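Local structure of uncharacterized protein (Legionella pneumophila subsp. pneumophila, 4WRP) at residues R42-D47 with N53-K58; A7-L12 with R60-F65; V79-A84 with V94-N99. The protein is of unknown function but is probably a bacterial effector, represented here by its C-terminal, mainly helical DUF5617 domain. All coordinates share one frame; numbering follows the deposited sequence. Where two conformers were deposited one is given.

How the contacts relate
From the N terminus the chain runs through helix 6-21 and helix 34-49, then a long irregular connection, helix 68-83 and helix 90-98. Contact 2 closes the widest loop, bringing segment 60-65 of that connection back onto the first helix. Nested inside it, contact 1 folds the start of the same connection, 53-58, onto the C-terminal half of helix 34-49; the two meet where Trp56 packs on Ile62 and Phe63. Contact 3 follows in series and pairs helix 68-83 with helix 90-98. It is tied to contact 1 by the Arg42-Asp83 salt bridge and by Leu45 packing on Val79 and Leu97, and to contact 2 where His10 reaches the backbone of Asp98.

Contact 1: residues R42-D47 with N53-K58; sequences RTVLDD and NTWWAK
Helix 34-49 runs past the irregular chain that follows it, with the CA atoms of Val44 and Trp55 6.5 Å apart and Asp47 lying nearest Thr54. In this domain of helices without strands, the chain after helix 34-49 folds back against the C-terminal half of that helix: one acidic side chain receives two successive backbone N-H groups, and two tryptophans close around a valine. The Asp47 carboxylate leaves the helix with CG anti to the backbone N (chi1 179°), which carries both oxygens to the returning loop. Asp47 OD1 accepts Thr54 N at 3.0 Å on the syn side, and Asp47 OD2 takes Trp55 N at 2.6 Å from above the carboxylate plane. With one bond to each oxygen, the rotation of the carboxylate is restrained, and a water also donates to OD1.

Val44 divides its two methyls between the indoles. Val44 CG2 sits over the five-membered ring of Trp55 in a CH-pi contact, 4.0 Å from the centroid and almost on the ring normal. Val44 CG1 meets Trp56 along its NE1-CZ2 side, 3.9 Å from Trp56 CZ2. Beyond the contact, Trp13 of helix 6-21 stacks on Trp56, and His26, from the loop after that helix, stacks on Trp55. The Trp56 indole is buried, and the helix satisfies its polar atom: Trp56 NE1 donates to Val44 O, near the ring plane, in a bond of 3.1 Å that is nearly straight at 166°, although the donor stands above the carbonyl plane.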
loop_
_atom_site.group_PDB
_atom_site.type_symbol
_atom_site.label_atom_id
_atom_site.label_comp_id
_atom_site.label_asym_id
_atom_site.label_seq_id
_atom_site.Cartn_x
_atom_site.Cartn_y
_atom_site.Cartn_z
ATOM N N ARG A 42 11.999 0.371 1.638
ATOM C CA ARG A 42 11.985 0.273 0.158
ATOM C C ARG A 42 12.208 -1.159 -0.337
ATOM O O ARG A 42 11.498 -1.681 -1.231
ATOM C CB ARG A 42 13.039 1.176 -0.433
ATOM C CG ARG A 42 12.933 1.217 -1.964
ATOM C CD ARG A 42 14.223 1.602 -2.663
ATOM N NE ARG A 42 13.974 1.624 -4.125
ATOM C CZ ARG A 42 13.933 0.545 -4.914
ATOM N NH1 ARG A 42 14.155 -0.669 -4.409
ATOM N NH2 ARG A 42 13.685 0.663 -6.238
ATOM N N THR A 43 13.188 -1.819 0.268
ATOM C CA THR A 43 13.457 -3.220 -0.053
ATOM C C THR A 43 12.245 -4.129 0.091
ATOM O O THR A 43 11.925 -4.906 -0.812
ATOM C CB THR A 43 14.640 -3.744 0.777
ATOM O OG1 THR A 43 15.751 -2.909 0.466
ATOM C CG2 THR A 43 14.981 -5.140 0.367
ATOM N N VAL A 44 11.562 -3.994 1.221
ATOM C CA VAL A 44 10.402 -4.794 1.496
ATOM C C VAL A 44 9.248 -4.475 0.539
ATOM O O VAL A 44 8.536 -5.376 0.081
ATOM C CB VAL A 44 9.988 -4.578 2.961
ATOM C CG1 VAL A 44 8.611 -5.131 3.240
ATOM C CG2 VAL A 44 11.062 -5.213 3.853
ATOM N N LEU A 45 9.022 -3.203 0.276
ATOM C CA LEU A 45 7.979 -2.822 -0.697
ATOM C C LEU A 45 8.324 -3.320 -2.085
ATOM O O LEU A 45 7.460 -3.793 -2.811
ATOM C CB LEU A 45 7.793 -1.297 -0.720
ATOM C CG LEU A 45 7.375 -0.614 0.559
ATOM C CD1 LEU A 45 7.305 0.893 0.222
ATOM C CD2 LEU A 45 6.054 -1.121 1.073
ATOM N N ASP A 46 9.582 -3.216 -2.472
ATOM C CA ASP A 46 9.945 -3.699 -3.813
ATOM C C ASP A 46 9.692 -5.201 -3.923
ATOM O O ASP A 46 9.134 -5.658 -4.881
ATOM C CB ASP A 46 11.395 -3.347 -4.111
ATOM C CG ASP A 46 11.748 -3.518 -5.605
ATOM O OD1 ASP A 46 10.924 -3.261 -6.519
ATOM O OD2 ASP A 46 12.884 -3.907 -5.858
ATOM N N ASP A 47 10.068 -5.954 -2.892
ATOM C CA ASP A 47 9.827 -7.388 -2.863
ATOM C C ASP A 47 8.331 -7.666 -3.014
ATOM O O ASP A 47 7.927 -8.544 -3.786
ATOM C CB ASP A 47 10.427 -8.020 -1.593
ATOM C CG ASP A 47 10.175 -9.506 -1.513
ATOM O OD1 ASP A 47 10.530 -10.185 -2.508
ATOM O OD2 ASP A 47 9.610 -9.976 -0.472
ATOM N N ASN A 53 8.486 -12.934 -2.742
ATOM C CA ASN A 53 9.232 -14.145 -2.476
ATOM C C ASN A 53 10.285 -14.048 -1.431
ATOM O O ASN A 53 10.654 -15.062 -0.896
ATOM C CB ASN A 53 9.841 -14.674 -3.761
ATOM C CG ASN A 53 8.780 -14.933 -4.799
ATOM O OD1 ASN A 53 7.903 -15.756 -4.597
ATOM N ND2 ASN A 53 8.783 -14.144 -5.852
ATOM N N THR A 54 10.809 -12.866 -1.132
ATOM C CA THR A 54 11.828 -12.774 -0.086
ATOM C C THR A 54 11.262 -12.515 1.298
ATOM O O THR A 54 11.662 -13.171 2.230
ATOM C CB THR A 54 12.899 -11.718 -0.379
ATOM O OG1 THR A 54 13.436 -11.948 -1.681
ATOM C CG2 THR A 54 14.044 -11.826 0.617
ATOM N N TRP A 55 10.361 -11.554 1.451
ATOM C CA TRP A 55 9.944 -11.101 2.787
ATOM C C TRP A 55 8.504 -11.410 3.118
ATOM O O TRP A 55 8.118 -11.348 4.267
ATOM C CB TRP A 55 10.146 -9.585 2.890
ATOM C CG TRP A 55 11.560 -9.173 3.029
ATOM C CD1 TRP A 55 12.405 -8.687 2.047
ATOM C CD2 TRP A 55 12.319 -9.206 4.237
ATOM N NE1 TRP A 55 13.647 -8.417 2.598
ATOM C CE2 TRP A 55 13.619 -8.740 3.932
ATOM C CE3 TRP A 55 12.030 -9.609 5.546
ATOM C CZ2 TRP A 55 14.622 -8.667 4.892
ATOM C CZ3 TRP A 55 13.031 -9.511 6.513
ATOM C CH2 TRP A 55 14.304 -9.052 6.181
ATOM N N TRP A 56 7.700 -11.723 2.101
ATOM C CA TRP A 56 6.248 -11.859 2.252
ATOM C C TRP A 56 5.718 -13.295 2.143
ATOM O O TRP A 56 4.505 -13.478 1.985
ATOM C CB TRP A 56 5.552 -11.024 1.175
ATOM C CG TRP A 56 5.778 -9.574 1.297
ATOM C CD1 TRP A 56 6.873 -8.901 0.905
ATOM C CD2 TRP A 56 4.911 -8.612 1.908
ATOM N NE1 TRP A 56 6.745 -7.593 1.176
ATOM C CE2 TRP A 56 5.550 -7.375 1.804
ATOM C CE3 TRP A 56 3.655 -8.680 2.519
ATOM C CZ2 TRP A 56 4.981 -6.182 2.282
ATOM C CZ3 TRP A 56 3.074 -7.495 2.980
ATOM C CH2 TRP A 56 3.744 -6.270 2.864
ATOM N N ALA A 57 6.585 -14.314 2.233
ATOM C CA ALA A 57 6.135 -15.714 2.035
ATOM C C ALA A 57 5.071 -16.124 3.053
ATOM O O ALA A 57 4.080 -16.762 2.701
ATOM C CB ALA A 57 7.309 -16.669 2.080
ATOM N N LYS A 58 5.237 -15.719 4.309
ATOM C CA LYS A 58 4.254 -16.019 5.348
ATOM C C LYS A 58 2.840 -15.535 4.974
ATOM O O LYS A 58 1.845 -16.085 5.434
ATOM C CB LYS A 58 4.698 -15.381 6.686
ATOM C CG LYS A 58 3.633 -15.420 7.778
ATOM C CD LYS A 58 4.176 -15.047 9.149
ATOM C CE LYS A 58 3.039 -15.017 10.174
ATOM N NZ LYS A 58 3.565 -15.175 11.562
HETATM O O HOH W 1 12.479 -9.612 -4.075
#

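Contact 2: residues A7-L12 with R60-F65; sequences AAYHEL and RRIFTF
Tyr9 and Leu12, one turn apart on helix 6-21, meet Ile62 and Phe65 in an apolar helix-on-loop packing within this all-helical domain; on the loop side the backbone coils helically, though irregularly, through 60-64, and Phe65 turns out of that conformation. Tyr9 points its ring edge at the loop. Tyr9 CE2 lies 3.4 Å from Ile62 O, which is close to the ring plane, and 3.9 Å from Ile62 CB. Further back along that edge, Tyr9 CD2 is 3.9 Å from Phe65 CD2, each ring presenting its edge to the atom of the other. Leu12 completes the patch by bringing its CD1 to within 3.8 Å of Phe65 CE2, the two side chains crossing at about a right angle.

The Tyr9 ring reaches this place because CG is anti to the backbone N (chi1 176°), and its far end enters the interior. There its buried hydroxyl is satisfied by hydrogen bonds with Tyr48 of helix 34-49 and Asn68 of helix 68-83, while His71 meets the ring edge-to-face. The phenol thus links the first three long helices while its edge packs on the loop.

On the loop side, Phe65 N bonds back to Ile62 O and keeps the two apolar residues on one flank of a short turn. Pro3 also touches Phe65. Arg61 O lies 3.8 Å above the centre of the Phe65 ring and accepts Thr64 OG1 at 2.9 Å in its carbonyl plane.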
loop_
_atom_site.group_PDB
_atom_site.type_symbol
_atom_site.label_atom_id
_atom_site.label_comp_id
_atom_site.label_asym_id
_atom_site.label_seq_id
_atom_site.Cartn_x
_atom_site.Cartn_y
_atom_site.Cartn_z
ATOM N N ALA A 7 -10.018 -1.045 0.836
ATOM C CA ALA A 7 -9.550 -0.618 2.177
ATOM C C ALA A 7 -9.355 -1.812 3.101
ATOM O O ALA A 7 -8.421 -1.853 3.868
ATOM C CB ALA A 7 -10.511 0.415 2.789
ATOM N N ALA A 8 -10.230 -2.803 3.022
ATOM C CA ALA A 8 -10.083 -4.022 3.841
ATOM C C ALA A 8 -8.850 -4.815 3.428
ATOM O O ALA A 8 -8.129 -5.331 4.305
ATOM C CB ALA A 8 -11.315 -4.897 3.765
ATOM N N TYR A 9 -8.571 -4.899 2.120
ATOM C CA TYR A 9 -7.294 -5.514 1.691
ATOM C C TYR A 9 -6.078 -4.738 2.287
ATOM O O TYR A 9 -5.117 -5.325 2.755
ATOM C CB TYR A 9 -7.190 -5.605 0.165
ATOM C CG TYR A 9 -5.846 -6.140 -0.252
ATOM C CD1 TYR A 9 -4.750 -5.297 -0.378
ATOM C CD2 TYR A 9 -5.656 -7.499 -0.520
ATOM C CE1 TYR A 9 -3.502 -5.781 -0.737
ATOM C CE2 TYR A 9 -4.397 -8.000 -0.889
ATOM C CZ TYR A 9 -3.329 -7.131 -0.996
ATOM O OH TYR A 9 -2.093 -7.575 -1.350
ATOM N N HIS A 10 -6.158 -3.412 2.260
ATOM C CA HIS A 10 -5.093 -2.582 2.773
ATOM C C HIS A 10 -4.898 -2.743 4.255
ATOM O O HIS A 10 -3.786 -2.744 4.697
ATOM C CB HIS A 10 -5.267 -1.107 2.356
ATOM C CG HIS A 10 -4.159 -0.233 2.806
ATOM N ND1 HIS A 10 -2.869 -0.372 2.350
ATOM C CD2 HIS A 10 -4.129 0.767 3.726
ATOM C CE1 HIS A 10 -2.096 0.504 2.966
ATOM N NE2 HIS A 10 -2.841 1.210 3.797
ATOM N N GLU A 11 -5.963 -2.918 5.017
ATOM C CA GLU A 11 -5.789 -3.186 6.455
ATOM C C GLU A 11 -5.013 -4.502 6.703
ATOM O O GLU A 11 -4.102 -4.561 7.521
ATOM C CB GLU A 11 -7.134 -3.236 7.155
ATOM C CG GLU A 11 -6.936 -3.432 8.629
ATOM C CD GLU A 11 -5.796 -2.557 9.161
ATOM O OE1 GLU A 11 -4.856 -3.119 9.784
ATOM O OE2 GLU A 11 -5.817 -1.312 8.900
ATOM N N LEU A 12 -5.352 -5.555 5.966
ATOM C CA LEU A 12 -4.605 -6.820 6.071
ATOM C C LEU A 12 -3.165 -6.582 5.691
ATOM O O LEU A 12 -2.234 -7.060 6.366
ATOM C CB LEU A 12 -5.156 -7.912 5.136
ATOM C CG LEU A 12 -6.526 -8.508 5.351
ATOM C CD1 LEU A 12 -6.612 -9.700 4.404
ATOM C CD2 LEU A 12 -6.781 -8.908 6.826
ATOM N N ARG A 60 1.634 -15.184 1.768
ATOM C CA ARG A 60 1.515 -15.480 0.332
ATOM C C ARG A 60 0.069 -15.455 -0.136
ATOM O O ARG A 60 -0.210 -15.190 -1.296
ATOM C CB ARG A 60 2.179 -16.840 -0.002
ATOM C CG ARG A 60 1.695 -18.029 0.846
ATOM C CD ARG A 60 2.765 -19.130 1.055
ATOM N NE ARG A 60 2.295 -20.312 1.817
ATOM C CZ ARG A 60 2.168 -20.407 3.153
ATOM N NH1 ARG A 60 2.447 -19.391 3.954
ATOM N NH2 ARG A 60 1.748 -21.547 3.705
ATOM N N ARG A 61 -0.837 -15.711 0.802
ATOM C CA ARG A 61 -2.270 -15.686 0.573
ATOM C C ARG A 61 -2.783 -14.335 0.028
ATOM O O ARG A 61 -3.684 -14.303 -0.812
ATOM C CB ARG A 61 -2.992 -16.017 1.890
ATOM C CG ARG A 61 -4.486 -16.177 1.723
ATOM C CD ARG A 61 -5.128 -16.997 2.830
ATOM N NE ARG A 61 -6.573 -16.748 2.904
ATOM C CZ ARG A 61 -7.410 -17.372 3.729
ATOM N NH1 ARG A 61 -8.694 -17.051 3.720
ATOM N NH2 ARG A 61 -6.971 -18.313 4.567
ATOM N N ILE A 62 -2.205 -13.227 0.474
ATOM C CA ILE A 62 -2.699 -11.931 0.005
ATOM C C ILE A 62 -2.486 -11.685 -1.482
ATOM O O ILE A 62 -3.228 -10.917 -2.071
ATOM C CB ILE A 62 -2.175 -10.744 0.839
ATOM C CG1 ILE A 62 -0.677 -10.525 0.628
ATOM C CG2 ILE A 62 -2.527 -10.970 2.300
ATOM C CD1 ILE A 62 -0.127 -9.400 1.488
ATOM N N PHE A 63 -1.526 -12.364 -2.106
ATOM C CA PHE A 63 -1.240 -12.130 -3.524
ATOM C C PHE A 63 -2.313 -12.728 -4.430
ATOM O O PHE A 63 -2.383 -12.391 -5.606
ATOM C CB PHE A 63 0.170 -12.650 -3.929
ATOM C CG PHE A 63 1.278 -11.912 -3.241
ATOM C CD1 PHE A 63 1.686 -12.285 -1.972
ATOM C CD2 PHE A 63 1.849 -10.803 -3.821
ATOM C CE1 PHE A 63 2.685 -11.549 -1.295
ATOM C CE2 PHE A 63 2.809 -10.056 -3.159
ATOM C CZ PHE A 63 3.249 -10.443 -1.904
ATOM N N THR A 64 -3.128 -13.625 -3.901
ATOM C CA THR A 64 -4.216 -14.206 -4.684
ATOM C C THR A 64 -5.485 -13.336 -4.610
ATOM O O THR A 64 -6.336 -13.463 -5.455
ATOM C CB THR A 64 -4.579 -15.638 -4.207
ATOM O OG1 THR A 64 -5.196 -15.570 -2.896
ATOM C CG2 THR A 64 -3.341 -16.541 -4.166
ATOM N N PHE A 65 -5.607 -12.448 -3.625
ATOM C CA PHE A 65 -6.809 -11.651 -3.507
ATOM C C PHE A 65 -6.984 -10.695 -4.712
ATOM O O PHE A 65 -6.009 -10.230 -5.349
ATOM C CB PHE A 65 -6.875 -10.881 -2.180
ATOM C CG PHE A 65 -6.902 -11.752 -0.943
ATOM C CD1 PHE A 65 -7.431 -13.050 -0.953
ATOM C CD2 PHE A 65 -6.427 -11.250 0.253
ATOM C CE1 PHE A 65 -7.478 -13.816 0.212
ATOM C CE2 PHE A 65 -6.477 -12.014 1.413
ATOM C CZ PHE A 65 -7.010 -13.292 1.400
#

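Contact 3: residues V79-A84 with V94-N99; sequences VKEIDA and VDRLDN
Glu81 and Arg96 bridge two helices: the glutamate has CG beside its backbone N (chi1 -70°) and runs extended beyond it, whereas the arginine bends at chi2 (81°) and turns the NE side of its guanidinium to the carboxylate. The result is a bidentate, side-on salt bridge between helix 68-83 and helix 90-98 in this all-helical domain. Arg96 NE donates to Glu81 OE1 at 2.9 Å, and Arg96 NH2 donates to Glu81 OE2 at 2.8 Å. OE1 uses its syn lone pair; OE2 is also met on the syn side, though somewhat out of the carboxylate plane.

Both oxygens lie near the guanidinium plane, but the two flat groups are twisted 32° apart. Because each oxygen has its own donor, the pair resists rotation of either group. The link spans backbones whose nearest CA atoms, those of Glu81 and Arg96, are 10.2 Å apart, and it sits at the surface of the fold.

Glu81 OE1 has a further hydrogen-bond partner in the Tyr87 hydroxyl, from the turn between the helices, and Arg96 packs on the same tyrosine and on Ile78. Tyr87 probably helps to position both members of the ion pair. Where helix 90-98 ends, Asn99 folds back on the preceding turn: its backbone N and its ND2 reach Asp95 O from opposite faces of the carbonyl plane, Asn99 ND2 at 2.9 Å.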
loop_
_atom_site.group_PDB
_atom_site.type_symbol
_atom_site.label_atom_id
_atom_site.label_comp_id
_atom_site.label_asym_id
_atom_site.label_seq_id
_atom_site.Cartn_x
_atom_site.Cartn_y
_atom_site.Cartn_z
ATOM N N VAL A 79 7.214 3.212 -4.311
ATOM C CA VAL A 79 8.623 2.886 -4.473
ATOM C C VAL A 79 9.270 3.879 -5.447
ATOM O O VAL A 79 10.359 4.386 -5.223
ATOM C CB VAL A 79 8.804 1.458 -4.951
ATOM C CG1 VAL A 79 10.246 1.196 -5.406
ATOM C CG2 VAL A 79 8.380 0.495 -3.835
ATOM N N LYS A 80 8.569 4.209 -6.497
ATOM C CA LYS A 80 9.078 5.248 -7.370
ATOM C C LYS A 80 9.220 6.608 -6.664
ATOM O O LYS A 80 10.166 7.320 -6.907
ATOM C CB LYS A 80 8.179 5.373 -8.554
ATOM C CG LYS A 80 8.852 6.024 -9.739
ATOM C CD LYS A 80 8.061 5.747 -11.015
ATOM C CE LYS A 80 7.891 7.008 -11.866
ATOM N NZ LYS A 80 6.571 7.019 -12.576
ATOM N N GLU A 81 8.282 6.960 -5.786
ATOM C CA GLU A 81 8.391 8.173 -5.015
ATOM C C GLU A 81 9.611 8.173 -4.104
ATOM O O GLU A 81 10.225 9.240 -3.872
ATOM C CB GLU A 81 7.100 8.418 -4.165
ATOM C CG GLU A 81 5.857 8.783 -4.976
ATOM C CD GLU A 81 4.569 8.723 -4.085
ATOM O OE1 GLU A 81 4.636 8.558 -2.816
ATOM O OE2 GLU A 81 3.474 8.785 -4.685
ATOM N N ILE A 82 9.948 7.004 -3.563
ATOM C CA ILE A 82 11.155 6.835 -2.774
ATOM C C ILE A 82 12.378 7.089 -3.646
ATOM O O ILE A 82 13.286 7.865 -3.260
ATOM C CB ILE A 82 11.258 5.430 -2.130
ATOM C CG1 ILE A 82 10.159 5.247 -1.078
ATOM C CG2 ILE A 82 12.599 5.286 -1.396
ATOM C CD1 ILE A 82 9.967 3.814 -0.649
ATOM N N ASP A 83 12.353 6.530 -4.847
ATOM C CA ASP A 83 13.493 6.622 -5.749
ATOM C C ASP A 83 13.693 8.043 -6.160
ATOM O O ASP A 83 14.820 8.485 -6.316
ATOM C CB ASP A 83 13.292 5.674 -6.946
ATOM C CG ASP A 83 13.451 4.194 -6.519
ATOM O OD1 ASP A 83 14.062 3.974 -5.448
ATOM O OD2 ASP A 83 12.938 3.263 -7.177
ATOM N N ALA A 84 12.584 8.784 -6.275
ATOM C CA ALA A 84 12.629 10.167 -6.682
ATOM C C ALA A 84 13.031 11.061 -5.548
ATOM O O ALA A 84 13.215 12.225 -5.749
ATOM C CB ALA A 84 11.291 10.584 -7.229
ATOM N N VAL A 94 6.011 5.922 6.109
ATOM C CA VAL A 94 4.968 5.083 6.621
ATOM C C VAL A 94 3.599 5.758 6.750
ATOM O O VAL A 94 2.569 5.078 6.665
ATOM C CB VAL A 94 5.310 4.321 7.905
ATOM C CG1 VAL A 94 6.629 3.569 7.762
ATOM C CG2 VAL A 94 5.292 5.231 9.074
ATOM N N ASP A 95 3.543 7.078 6.907
ATOM C CA ASP A 95 2.238 7.770 6.777
ATOM C C ASP A 95 1.672 7.625 5.374
ATOM O O ASP A 95 0.472 7.456 5.221
ATOM C CB ASP A 95 2.325 9.257 7.130
ATOM C CG ASP A 95 2.441 9.499 8.677
ATOM O OD1 ASP A 95 1.969 8.650 9.454
ATOM O OD2 ASP A 95 2.982 10.540 9.094
ATOM N N ARG A 96 2.518 7.729 4.364
ATOM C CA ARG A 96 2.061 7.531 2.990
ATOM C C ARG A 96 1.461 6.141 2.848
ATOM O O ARG A 96 0.374 5.987 2.294
ATOM C CB ARG A 96 3.213 7.747 1.991
ATOM C CG ARG A 96 2.866 7.427 0.534
ATOM C CD ARG A 96 2.096 8.562 -0.193
ATOM N NE ARG A 96 2.037 8.309 -1.641
ATOM C CZ ARG A 96 1.071 7.682 -2.328
ATOM N NH1 ARG A 96 -0.077 7.261 -1.791
ATOM N NH2 ARG A 96 1.255 7.487 -3.630
ATOM N N LEU A 97 2.158 5.115 3.365
ATOM C CA LEU A 97 1.683 3.743 3.252
ATOM C C LEU A 97 0.397 3.557 4.013
ATOM O O LEU A 97 -0.564 2.914 3.535
ATOM C CB LEU A 97 2.734 2.742 3.704
ATOM C CG LEU A 97 3.967 2.694 2.828
ATOM C CD1 LEU A 97 5.117 2.051 3.576
ATOM C CD2 LEU A 97 3.690 1.925 1.534
ATOM N N ASP A 98 0.326 4.202 5.143
ATOM C CA ASP A 98 -0.830 4.047 6.024
ATOM C C ASP A 98 -2.079 4.481 5.314
ATOM O O ASP A 98 -3.070 3.782 5.310
ATOM C CB ASP A 98 -0.635 4.932 7.243
ATOM C CG ASP A 98 -1.169 4.331 8.486
ATOM O OD1 ASP A 98 -1.910 3.319 8.396
ATOM O OD2 ASP A 98 -0.852 4.906 9.573
ATOM N N ASN A 99 -1.972 5.609 4.607
ATOM C CA ASN A 99 -3.113 6.302 4.035
ATOM C C ASN A 99 -3.347 6.065 2.534
ATOM O O ASN A 99 -4.103 6.825 1.901
ATOM C CB ASN A 99 -2.871 7.787 4.292
ATOM C CG ASN A 99 -2.973 8.113 5.771
ATOM O OD1 ASN A 99 -4.007 7.895 6.363
ATOM N ND2 ASN A 99 -1.927 8.626 6.354
#